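PDB 6WQV: endoglucanase from Ruminococcus champanellensis, which hydrolyses beta-1,4-glucan chains such as cellulose at internal linkages, and probably accepts other plant cell-wall polysaccharides including xylan. Local coordinates for residues L19-T24 with N315-W320; S79-T84 with E121-I126; V184-N189 with N223-P228. One frame throughout, in Å; residues are numbered along the deposited sequence.

Interaction 1: residues L19-T24 with N315-W320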
loop_
_atom_site.group_PDB
_atom_site.type_symbol
_atom_site.label_atom_id
_atom_site.label_comp_id
_atom_site.label_asym_id
_atom_site.label_seq_id
_atom_site.Cartn_x
_atom_site.Cartn_y
_atom_site.Cartn_z
ATOM N N LEU A 19 1.538 4.834 16.631
ATOM C CA LEU A 19 1.268 5.530 15.383
ATOM C C LEU A 19 -0.026 5.029 14.760
ATOM O O LEU A 19 -0.863 5.829 14.320
ATOM C CB LEU A 19 2.452 5.343 14.436
ATOM C CG LEU A 19 2.445 6.111 13.123
ATOM C CD1 LEU A 19 3.807 6.066 12.447
ATOM C CD2 LEU A 19 1.400 5.541 12.182
ATOM N N LEU A 20 -0.223 3.711 14.739
ATOM C CA LEU A 20 -1.449 3.159 14.174
ATOM C C LEU A 20 -2.682 3.637 14.930
ATOM O O LEU A 20 -3.762 3.759 14.336
ATOM C CB LEU A 20 -1.376 1.629 14.139
ATOM C CG LEU A 20 -0.380 1.073 13.119
ATOM C CD1 LEU A 20 -0.100 -0.406 13.416
ATOM C CD2 LEU A 20 -0.847 1.256 11.687
ATOM N N ASP A 21 -2.556 3.922 16.228
ATOM C CA ASP A 21 -3.692 4.416 16.999
ATOM C C ASP A 21 -4.022 5.869 16.688
ATOM O O ASP A 21 -5.102 6.340 17.061
ATOM C CB ASP A 21 -3.462 4.230 18.496
ATOM C CG ASP A 21 -3.707 2.798 18.939
ATOM O OD1 ASP A 21 -4.363 2.036 18.190
ATOM O OD2 ASP A 21 -3.243 2.433 20.038
ATOM N N GLU A 22 -3.128 6.584 16.014
ATOM C CA GLU A 22 -3.436 7.924 15.532
ATOM C C GLU A 22 -4.084 7.922 14.157
ATOM O O GLU A 22 -4.748 8.901 13.801
ATOM C CB GLU A 22 -2.164 8.765 15.492
ATOM C CG GLU A 22 -1.477 8.814 16.829
ATOM C CD GLU A 22 -0.680 10.075 17.027
ATOM O OE1 GLU A 22 -0.349 10.725 16.015
ATOM O OE2 GLU A 22 -0.393 10.420 18.193
ATOM N N ILE A 23 -3.895 6.860 13.373
ATOM C CA ILE A 23 -4.577 6.724 12.092
ATOM C C ILE A 23 -6.055 6.447 12.336
ATOM O O ILE A 23 -6.424 5.698 13.248
ATOM C CB ILE A 23 -3.899 5.603 11.278
ATOM C CG1 ILE A 23 -2.478 6.039 10.903
ATOM C CG2 ILE A 23 -4.727 5.242 10.073
ATOM C CD1 ILE A 23 -1.682 5.041 10.081
ATOM N N THR A 24 -6.917 7.089 11.542
ATOM C CA THR A 24 -8.354 6.816 11.595
ATOM C C THR A 24 -8.707 5.826 10.486
ATOM O O THR A 24 -8.943 4.643 10.752
ATOM C CB THR A 24 -9.161 8.115 11.485
ATOM O OG1 THR A 24 -8.755 8.857 10.332
ATOM C CG2 THR A 24 -8.976 8.981 12.743
ATOM N N ASN A 315 -8.751 -3.753 16.165
ATOM C CA ASN A 315 -7.734 -2.698 16.166
ATOM C C ASN A 315 -6.865 -2.737 14.905
ATOM O O ASN A 315 -5.647 -2.560 14.967
ATOM C CB ASN A 315 -6.881 -2.719 17.438
ATOM C CG ASN A 315 -6.210 -1.376 17.723
ATOM O OD1 ASN A 315 -6.717 -0.320 17.340
ATOM N ND2 ASN A 315 -5.066 -1.417 18.397
ATOM N N ILE A 316 -7.496 -2.923 13.747
ATOM C CA ILE A 316 -6.802 -2.966 12.461
ATOM C C ILE A 316 -7.270 -1.783 11.618
ATOM O O ILE A 316 -8.449 -1.707 11.254
ATOM C CB ILE A 316 -7.049 -4.276 11.706
ATOM C CG1 ILE A 316 -6.558 -5.469 12.523
ATOM C CG2 ILE A 316 -6.332 -4.233 10.361
ATOM C CD1 ILE A 316 -6.945 -6.804 11.942
ATOM N N ARG A 317 -6.343 -0.880 11.296
ATOM C CA ARG A 317 -6.658 0.242 10.422
ATOM C C ARG A 317 -6.766 -0.231 8.981
ATOM O O ARG A 317 -6.103 -1.191 8.566
ATOM C CB ARG A 317 -5.546 1.289 10.480
ATOM C CG ARG A 317 -5.251 1.887 11.834
ATOM C CD ARG A 317 -6.405 2.716 12.344
ATOM N NE ARG A 317 -7.327 1.874 13.089
ATOM C CZ ARG A 317 -7.142 1.496 14.351
ATOM N NH1 ARG A 317 -6.069 1.886 15.022
ATOM N NH2 ARG A 317 -8.036 0.717 14.934
ATOM N N CYS A 318 -7.593 0.475 8.199
ATOM C CA CYS A 318 -7.889 0.109 6.818
ATOM C C CYS A 318 -7.662 1.282 5.875
ATOM O O CYS A 318 -7.933 2.433 6.231
ATOM C CB CYS A 318 -9.358 -0.325 6.700
ATOM S SG CYS A 318 -9.786 -1.755 7.722
ATOM N N ILE A 319 -7.209 0.977 4.653
ATOM C CA ILE A 319 -6.893 1.983 3.633
ATOM C C ILE A 319 -7.585 1.595 2.327
ATOM O O ILE A 319 -7.226 0.598 1.695
ATOM C CB ILE A 319 -5.374 2.142 3.428
ATOM C CG1 ILE A 319 -4.660 2.325 4.767
ATOM C CG2 ILE A 319 -5.090 3.324 2.510
ATOM C CD1 ILE A 319 -3.173 2.688 4.647
ATOM N N TRP A 320 -8.553 2.414 1.904
ATOM C CA TRP A 320 -9.327 2.134 0.696
ATOM C C TRP A 320 -8.455 2.296 -0.548
ATOM O O TRP A 320 -7.672 3.242 -0.653
ATOM C CB TRP A 320 -10.540 3.094 0.610
ATOM C CG TRP A 320 -11.362 2.886 -0.648
ATOM C CD1 TRP A 320 -11.130 3.418 -1.886
ATOM C CD2 TRP A 320 -12.520 2.054 -0.784
ATOM N NE1 TRP A 320 -12.065 2.959 -2.786
ATOM C CE2 TRP A 320 -12.938 2.135 -2.133
ATOM C CE3 TRP A 320 -13.247 1.263 0.102
ATOM C CZ2 TRP A 320 -14.044 1.437 -2.606
ATOM C CZ3 TRP A 320 -14.346 0.579 -0.366
ATOM C CH2 TRP A 320 -14.735 0.672 -1.711
HETATM O O HOH W 1 -2.377 0.169 17.260
HETATM O O HOH W 2 -9.525 2.178 9.598
#

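Interaction 2: residues S79-T84 with E121-I126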
loop_
_atom_site.group_PDB
_atom_site.type_symbol
_atom_site.label_atom_id
_atom_site.label_comp_id
_atom_site.label_asym_id
_atom_site.label_seq_id
_atom_site.Cartn_x
_atom_site.Cartn_y
_atom_site.Cartn_z
ATOM N N SER A 79 5.391 3.480 -8.569
ATOM C CA SER A 79 6.186 2.569 -9.378
ATOM C C SER A 79 7.395 3.331 -9.891
ATOM O O SER A 79 7.252 4.361 -10.559
ATOM C CB SER A 79 5.364 1.976 -10.514
ATOM O OG SER A 79 4.342 1.151 -9.981
ATOM N N TRP A 80 8.581 2.847 -9.536
ATOM C CA TRP A 80 9.832 3.508 -9.879
ATOM C C TRP A 80 10.503 2.924 -11.111
ATOM O O TRP A 80 11.390 3.569 -11.677
ATOM C CB TRP A 80 10.785 3.419 -8.678
ATOM C CG TRP A 80 10.199 3.989 -7.407
ATOM C CD1 TRP A 80 9.377 3.349 -6.520
ATOM C CD2 TRP A 80 10.390 5.319 -6.889
ATOM N NE1 TRP A 80 9.053 4.193 -5.479
ATOM C CE2 TRP A 80 9.656 5.404 -5.686
ATOM C CE3 TRP A 80 11.105 6.440 -7.326
ATOM C CZ2 TRP A 80 9.615 6.570 -4.918
ATOM C CZ3 TRP A 80 11.068 7.596 -6.554
ATOM C CH2 TRP A 80 10.336 7.648 -5.362
ATOM N N ILE A 81 10.061 1.749 -11.565
ATOM C CA ILE A 81 10.777 1.008 -12.602
ATOM C C ILE A 81 10.998 1.845 -13.862
ATOM O O ILE A 81 12.092 1.848 -14.435
ATOM C CB ILE A 81 10.062 -0.322 -12.900
ATOM C CG1 ILE A 81 10.830 -1.133 -13.938
ATOM C CG2 ILE A 81 8.631 -0.082 -13.375
ATOM C CD1 ILE A 81 10.233 -2.504 -14.203
ATOM N N ASP A 82 9.966 2.551 -14.331
ATOM C CA ASP A 82 10.119 3.295 -15.578
ATOM C C ASP A 82 10.898 4.594 -15.402
ATOM O O ASP A 82 11.063 5.340 -16.380
ATOM C CB ASP A 82 8.762 3.600 -16.215
ATOM C CG ASP A 82 7.955 2.357 -16.482
ATOM O OD1 ASP A 82 8.525 1.349 -16.961
ATOM O OD2 ASP A 82 6.738 2.395 -16.207
ATOM N N HIS A 83 11.369 4.873 -14.182
ATOM C CA HIS A 83 12.123 6.075 -13.843
ATOM C C HIS A 83 13.466 5.738 -13.213
ATOM O O HIS A 83 14.063 6.589 -12.547
ATOM C CB HIS A 83 11.303 6.933 -12.874
ATOM C CG HIS A 83 9.862 7.019 -13.253
ATOM N ND1 HIS A 83 9.399 7.902 -14.203
ATOM C CD2 HIS A 83 8.793 6.279 -12.868
ATOM C CE1 HIS A 83 8.099 7.726 -14.367
ATOM N NE2 HIS A 83 7.706 6.756 -13.562
ATOM N N THR A 84 13.934 4.507 -13.390
ATOM C CA THR A 84 15.165 4.018 -12.782
ATOM C C THR A 84 16.176 3.710 -13.877
ATOM O O THR A 84 15.848 3.029 -14.855
ATOM C CB THR A 84 14.882 2.745 -11.976
ATOM O OG1 THR A 84 13.938 3.005 -10.931
ATOM C CG2 THR A 84 16.155 2.202 -11.347
ATOM N N GLU A 121 6.908 -3.198 -9.268
ATOM C CA GLU A 121 8.310 -3.450 -9.570
ATOM C C GLU A 121 8.562 -4.892 -9.989
ATOM O O GLU A 121 9.718 -5.294 -10.131
ATOM C CB GLU A 121 9.166 -3.142 -8.341
ATOM C CG GLU A 121 9.015 -1.720 -7.813
ATOM C CD GLU A 121 9.438 -0.647 -8.812
ATOM O OE1 GLU A 121 10.536 -0.698 -9.396
ATOM O OE2 GLU A 121 8.649 0.297 -9.006
ATOM N N ASN A 122 7.511 -5.681 -10.194
ATOM C CA ASN A 122 7.672 -7.123 -10.331
ATOM C C ASN A 122 8.454 -7.545 -11.571
ATOM O O ASN A 122 8.864 -8.711 -11.640
ATOM C CB ASN A 122 6.288 -7.773 -10.313
ATOM C CG ASN A 122 5.382 -7.186 -9.240
ATOM O OD1 ASN A 122 4.453 -6.434 -9.538
ATOM N ND2 ASN A 122 5.651 -7.524 -7.986
ATOM N N ASP A 123 8.693 -6.652 -12.538
ATOM C CA ASP A 123 9.497 -7.056 -13.689
ATOM C C ASP A 123 10.914 -7.398 -13.252
ATOM O O ASP A 123 11.557 -8.260 -13.859
ATOM C CB ASP A 123 9.537 -5.986 -14.777
ATOM C CG ASP A 123 8.312 -6.014 -15.673
ATOM O OD1 ASP A 123 7.425 -6.866 -15.454
ATOM O OD2 ASP A 123 8.233 -5.174 -16.598
ATOM N N TRP A 124 11.417 -6.734 -12.202
ATOM C CA TRP A 124 12.727 -7.060 -11.643
ATOM C C TRP A 124 12.683 -7.628 -10.230
ATOM O O TRP A 124 13.603 -8.356 -9.853
ATOM C CB TRP A 124 13.655 -5.832 -11.636
ATOM C CG TRP A 124 13.175 -4.697 -10.774
ATOM C CD1 TRP A 124 12.379 -3.665 -11.168
ATOM C CD2 TRP A 124 13.464 -4.465 -9.380
ATOM N NE1 TRP A 124 12.145 -2.818 -10.120
ATOM C CE2 TRP A 124 12.798 -3.284 -9.009
ATOM C CE3 TRP A 124 14.212 -5.150 -8.413
ATOM C CZ2 TRP A 124 12.857 -2.762 -7.717
ATOM C CZ3 TRP A 124 14.272 -4.629 -7.129
ATOM C CH2 TRP A 124 13.600 -3.446 -6.794
ATOM N N LEU A 125 11.629 -7.347 -9.456
ATOM C CA LEU A 125 11.530 -7.764 -8.053
ATOM C C LEU A 125 11.044 -9.214 -7.983
ATOM O O LEU A 125 9.917 -9.522 -7.584
ATOM C CB LEU A 125 10.604 -6.818 -7.297
ATOM C CG LEU A 125 10.530 -6.951 -5.777
ATOM C CD1 LEU A 125 11.805 -6.411 -5.135
ATOM C CD2 LEU A 125 9.306 -6.241 -5.193
ATOM N N ILE A 126 11.930 -10.113 -8.388
ATOM C CA ILE A 126 11.610 -11.522 -8.599
ATOM C C ILE A 126 12.070 -12.339 -7.390
ATOM O O ILE A 126 13.274 -12.373 -7.097
ATOM C CB ILE A 126 12.279 -12.029 -9.884
ATOM C CG1 ILE A 126 11.744 -11.258 -11.094
ATOM C CG2 ILE A 126 12.101 -13.536 -10.045
ATOM C CD1 ILE A 126 12.646 -11.360 -12.313
HETATM O O HOH W 3 13.157 0.445 -9.924
#

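Interaction 3: residues V184-N189 with N223-P228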
loop_
_atom_site.group_PDB
_atom_site.type_symbol
_atom_site.label_atom_id
_atom_site.label_comp_id
_atom_site.label_asym_id
_atom_site.label_seq_id
_atom_site.Cartn_x
_atom_site.Cartn_y
_atom_site.Cartn_z
ATOM N N VAL A 184 12.853 -16.019 0.075
ATOM C CA VAL A 184 13.579 -14.904 -0.527
ATOM C C VAL A 184 12.956 -13.561 -0.149
ATOM O O VAL A 184 13.669 -12.576 0.074
ATOM C CB VAL A 184 13.668 -15.109 -2.052
ATOM C CG1 VAL A 184 14.251 -13.885 -2.724
ATOM C CG2 VAL A 184 14.534 -16.328 -2.374
ATOM N N ILE A 185 11.622 -13.500 -0.059
ATOM C CA ILE A 185 10.955 -12.252 0.326
ATOM C C ILE A 185 11.381 -11.798 1.719
ATOM O O ILE A 185 11.528 -10.591 1.965
ATOM C CB ILE A 185 9.424 -12.403 0.152
ATOM C CG1 ILE A 185 9.092 -12.389 -1.349
ATOM C CG2 ILE A 185 8.679 -11.328 0.931
ATOM C CD1 ILE A 185 7.720 -12.908 -1.688
ATOM N N ASN A 186 11.629 -12.741 2.640
ATOM C CA ASN A 186 12.140 -12.345 3.948
ATOM C C ASN A 186 13.482 -11.627 3.819
ATOM O O ASN A 186 13.759 -10.678 4.556
ATOM C CB ASN A 186 12.262 -13.548 4.879
ATOM C CG ASN A 186 10.918 -14.139 5.253
ATOM O OD1 ASN A 186 9.911 -13.430 5.331
ATOM N ND2 ASN A 186 10.895 -15.444 5.489
ATOM N N SER A 187 14.342 -12.091 2.905
ATOM C CA SER A 187 15.611 -11.411 2.664
ATOM C C SER A 187 15.390 -10.001 2.129
ATOM O O SER A 187 16.063 -9.053 2.553
ATOM C CB SER A 187 16.449 -12.224 1.675
ATOM O OG SER A 187 17.684 -11.594 1.386
ATOM N N TYR A 188 14.457 -9.850 1.186
ATOM C CA TYR A 188 14.193 -8.536 0.607
ATOM C C TYR A 188 13.676 -7.559 1.660
ATOM O O TYR A 188 14.098 -6.396 1.695
ATOM C CB TYR A 188 13.186 -8.662 -0.540
ATOM C CG TYR A 188 13.645 -9.448 -1.762
ATOM C CD1 TYR A 188 14.984 -9.767 -1.971
ATOM C CD2 TYR A 188 12.724 -9.869 -2.715
ATOM C CE1 TYR A 188 15.388 -10.487 -3.101
ATOM C CE2 TYR A 188 13.120 -10.579 -3.850
ATOM C CZ TYR A 188 14.451 -10.884 -4.035
ATOM O OH TYR A 188 14.864 -11.596 -5.138
ATOM N N ASN A 189 12.758 -8.007 2.525
ATOM C CA ASN A 189 12.277 -7.124 3.585
ATOM C C ASN A 189 13.408 -6.752 4.539
ATOM O O ASN A 189 13.486 -5.605 5.004
ATOM C CB ASN A 189 11.124 -7.771 4.355
ATOM C CG ASN A 189 9.798 -7.637 3.647
ATOM O OD1 ASN A 189 9.567 -6.669 2.924
ATOM N ND2 ASN A 189 8.916 -8.606 3.856
ATOM N N ASN A 223 3.046 -18.542 8.031
ATOM C CA ASN A 223 3.955 -19.471 8.699
ATOM C C ASN A 223 5.393 -19.295 8.230
ATOM O O ASN A 223 6.327 -19.499 9.015
ATOM C CB ASN A 223 3.479 -20.908 8.500
ATOM C CG ASN A 223 2.254 -21.231 9.340
ATOM O OD1 ASN A 223 1.964 -20.540 10.319
ATOM N ND2 ASN A 223 1.530 -22.280 8.964
ATOM N N ASP A 224 5.595 -18.905 6.976
ATOM C CA ASP A 224 6.933 -18.748 6.420
ATOM C C ASP A 224 7.467 -17.327 6.528
ATOM O O ASP A 224 8.619 -17.085 6.149
ATOM C CB ASP A 224 6.946 -19.176 4.944
ATOM C CG ASP A 224 6.868 -20.679 4.768
ATOM O OD1 ASP A 224 6.616 -21.390 5.767
ATOM O OD2 ASP A 224 7.064 -21.152 3.627
ATOM N N PHE A 225 6.657 -16.383 7.016
ATOM C CA PHE A 225 7.060 -14.994 7.148
ATOM C C PHE A 225 7.936 -14.791 8.382
ATOM O O PHE A 225 7.651 -15.314 9.457
ATOM C CB PHE A 225 5.806 -14.112 7.260
ATOM C CG PHE A 225 6.097 -12.643 7.444
ATOM C CD1 PHE A 225 6.366 -11.832 6.357
ATOM C CD2 PHE A 225 6.081 -12.071 8.710
ATOM C CE1 PHE A 225 6.635 -10.488 6.526
ATOM C CE2 PHE A 225 6.349 -10.729 8.879
ATOM C CZ PHE A 225 6.632 -9.941 7.789
ATOM N N VAL A 226 9.001 -14.007 8.213
ATOM C CA VAL A 226 9.890 -13.605 9.301
ATOM C C VAL A 226 9.928 -12.078 9.325
ATOM O O VAL A 226 10.313 -11.448 8.336
ATOM C CB VAL A 226 11.307 -14.172 9.103
ATOM C CG1 VAL A 226 12.266 -13.630 10.162
ATOM C CG2 VAL A 226 11.305 -15.695 9.133
ATOM N N LEU A 227 9.536 -11.484 10.446
ATOM C CA LEU A 227 9.656 -10.032 10.566
ATOM C C LEU A 227 11.136 -9.664 10.601
ATOM O O LEU A 227 11.903 -10.293 11.343
ATOM C CB LEU A 227 8.971 -9.549 11.839
ATOM C CG LEU A 227 8.662 -8.054 11.938
ATOM C CD1 LEU A 227 7.582 -7.634 10.966
ATOM C CD2 LEU A 227 8.289 -7.719 13.386
ATOM N N PRO A 228 11.576 -8.672 9.823
ATOM C CA PRO A 228 12.999 -8.302 9.841
ATOM C C PRO A 228 13.493 -7.968 11.241
ATOM O O PRO A 228 12.748 -7.459 12.082
ATOM C CB PRO A 228 13.061 -7.062 8.940
ATOM C CG PRO A 228 11.912 -7.178 8.054
ATOM C CD PRO A 228 10.828 -7.908 8.811
HETATM O O HOH W 4 9.824 -10.654 5.724
HETATM O O HOH W 5 12.888 -10.741 7.270
#

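Interaction 1: residues L19-T24 with N315-W320
The guanidinium of Arg317 reaches the last turn of helix 16-22, where NH1 donates to the backbone carbonyl Leu20 O at 3.0 Å. The bond is fairly straight, 160° at the hydrogen, and the oxygen lies in the guanidinium plane, although NH1 stands well above the plane of the carbonyl group. Asp21 OD1 also lies at the guanidinium edge, forming a long salt bridge of 3.6 Å with Arg317 NH1. Arginine suits this place because the carbonyls at a helix C-terminus are likely to carry partial negative charge, and because the methylenes of its bent chain are apolar and lie along Ile23, with Arg317 CD 3.8 Å from Ile23 CG2.

Asn315 also steadies the guanidinium; its OD1 accepts from Arg317 NH2 at 2.9 Å and, weakly, from NH1. Asn315 occupies the C-prime position of the Schellman motif that ends helix 297-313; its positive phi of 58° is a conformation asparagine tolerates better than most residues. One water joins Asn315 ND2 weakly to Asp21 OD1. Another links the two backbones more firmly, giving a hydrogen bond to Thr24 O at 2.8 Å and accepting one from Cys318 N at 2.9 Å.

The contact lies where the strands of the TIM barrel begin. Strand 318-322, the last of the eight, runs between strand 284-289 and the first strand, 26-29, the backbone of Cys318 hydrogen-bonded to that of Gly26. Helix 16-22 lies across this end of the barrel, Leu20 touching Ile285 of strand 284-289 and Leu19 touching Tyr113 of strand 113-117.

Interaction 2: residues S79-T84 with E121-I126
Two loops at the C-terminal ends of adjacent strands meet here, those following strands 73-76 and 113-117 of the TIM barrel, the end that holds the sugar-binding cleft in family 5 glycosidases. Ser79 comes first, its side chain about 8 Å from bound glucose units. Its OG is hydrogen-bonded to Asp34 O and to the N of His120, a residue of the glycan pocket.

At Trp80 the backbone does the work. Its N-H donates to Glu121 OE2 at a short 2.6 Å, using the syn lone pair of that oxygen. The indole turns away from this bond and packs against helices 94-108 and 129-149, with NE1 bonded to Asn117 O.

Ile81 adds a weak N-H bond to the same Glu121 OE2, at 3.3 Å, so one carboxylate oxygen grips two successive amides. Its side chain is fully extended, CG1 anti to the backbone N (chi1 -178°), and runs antiparallel alongside the Trp124 side chain. This carries Ile81 CD1 to the edge of the indole, 3.9 Å from Trp124 CD1, and to 3.6 Å from Asp123 CB. The long CG1-CD1 arm of isoleucine suits the place because it reaches both the indole edge and the Asp123 methylene.

Asp82 turns to the loop that follows the first strand, its OD2 hydrogen-bonded to Thr37 N and its OD1 to Thr38 OG1, while the ring of His83 stacks on Trp96. Thr84 OG1 adds a second bond to Trp80 O, at 2.7 Å, beside that from His83 N.

Glutamate suits its buried place because donors surround it, which probably keeps it ionised. Trp124 NE1 approaches the anti lone pair of Glu121 OE1 at 2.8 Å, and a water donates both to that OE1 and to Thr84 OG1, 2.9 Å from each.

Interaction 3: residues V184-N189 with N223-P228
The flat amide of Asn186 lies alongside the backbone of residues 224-226, extended from Phe225 on, and holds it with both of its polar atoms. With CG anti to the carbonyl carbon, the side chain projects from helix 179-197 so that ND2 donates to Asp224 O at 2.9 Å. This bond is nearly straight, 167° at the hydrogen, and lies in the planes of both groups. The other branch, Asn186 OD1, accepts from Val226 N at 3.1 Å and 165°, with the donor above the amide's carbonyl plane. Asparagine can give and receive in this way as a peptide group does, and here the two bonds straddle Phe225. Val226 CG2 packs 3.7 Å from Asn186 ND2.

About one helical turn further on, the Asn189 side chain crosses that of Phe225 at about a right angle, with the amide and ring planes 67° apart, and ND2 comes within 4.0 Å of Phe225 CE1. The strongest partner of that ND2 is Pro211 O, beyond the two segments. Asn189 CB meets Pro228 CG at 3.8 Å, an apolar touch to which the rigid proline ring is well suited. The Phe225 ring settles on Val210 and Val238, residues of the neighbouring strands 208-211 and 236-241, so the loop is pinned between the helix and the barrel wall.

A water sits among Asn186 OD1, Asn189 ND2 and Val226 O, and a second links Asn186 O to Val226 O. An alanine in place of Asn186 would remove both side-chain hydrogen bonds and would probably leave the backbone at Asp224 and Val226 less firmly held. Backbone groups of a loop with no regular strand are thus met by a side chain and water, consistent with a contact set by hydrogen-bond direction as well as by apolar packing.

From the N terminus, helix 16-22 comes first, but its contact closes only at 315-320, almost 300 residues later. Interaction 1 brings the beginning and the end of the barrel's sequence together, beside the seam between the first and eighth strands, and spans both other contacts. Interaction 2 closes a span of 36 residues, with helix 94-108 and the third strand in it, joining the loops after the second and third strands. Interaction 3 opens after that span, in series, and ties helix 179-197 to the approach of the sixth strand. The two touch, Ile126 O lying 2.6 Å from Tyr188 OH in a probable hydrogen bond, whereas interaction 1 lies across the chain's centre from interaction 2.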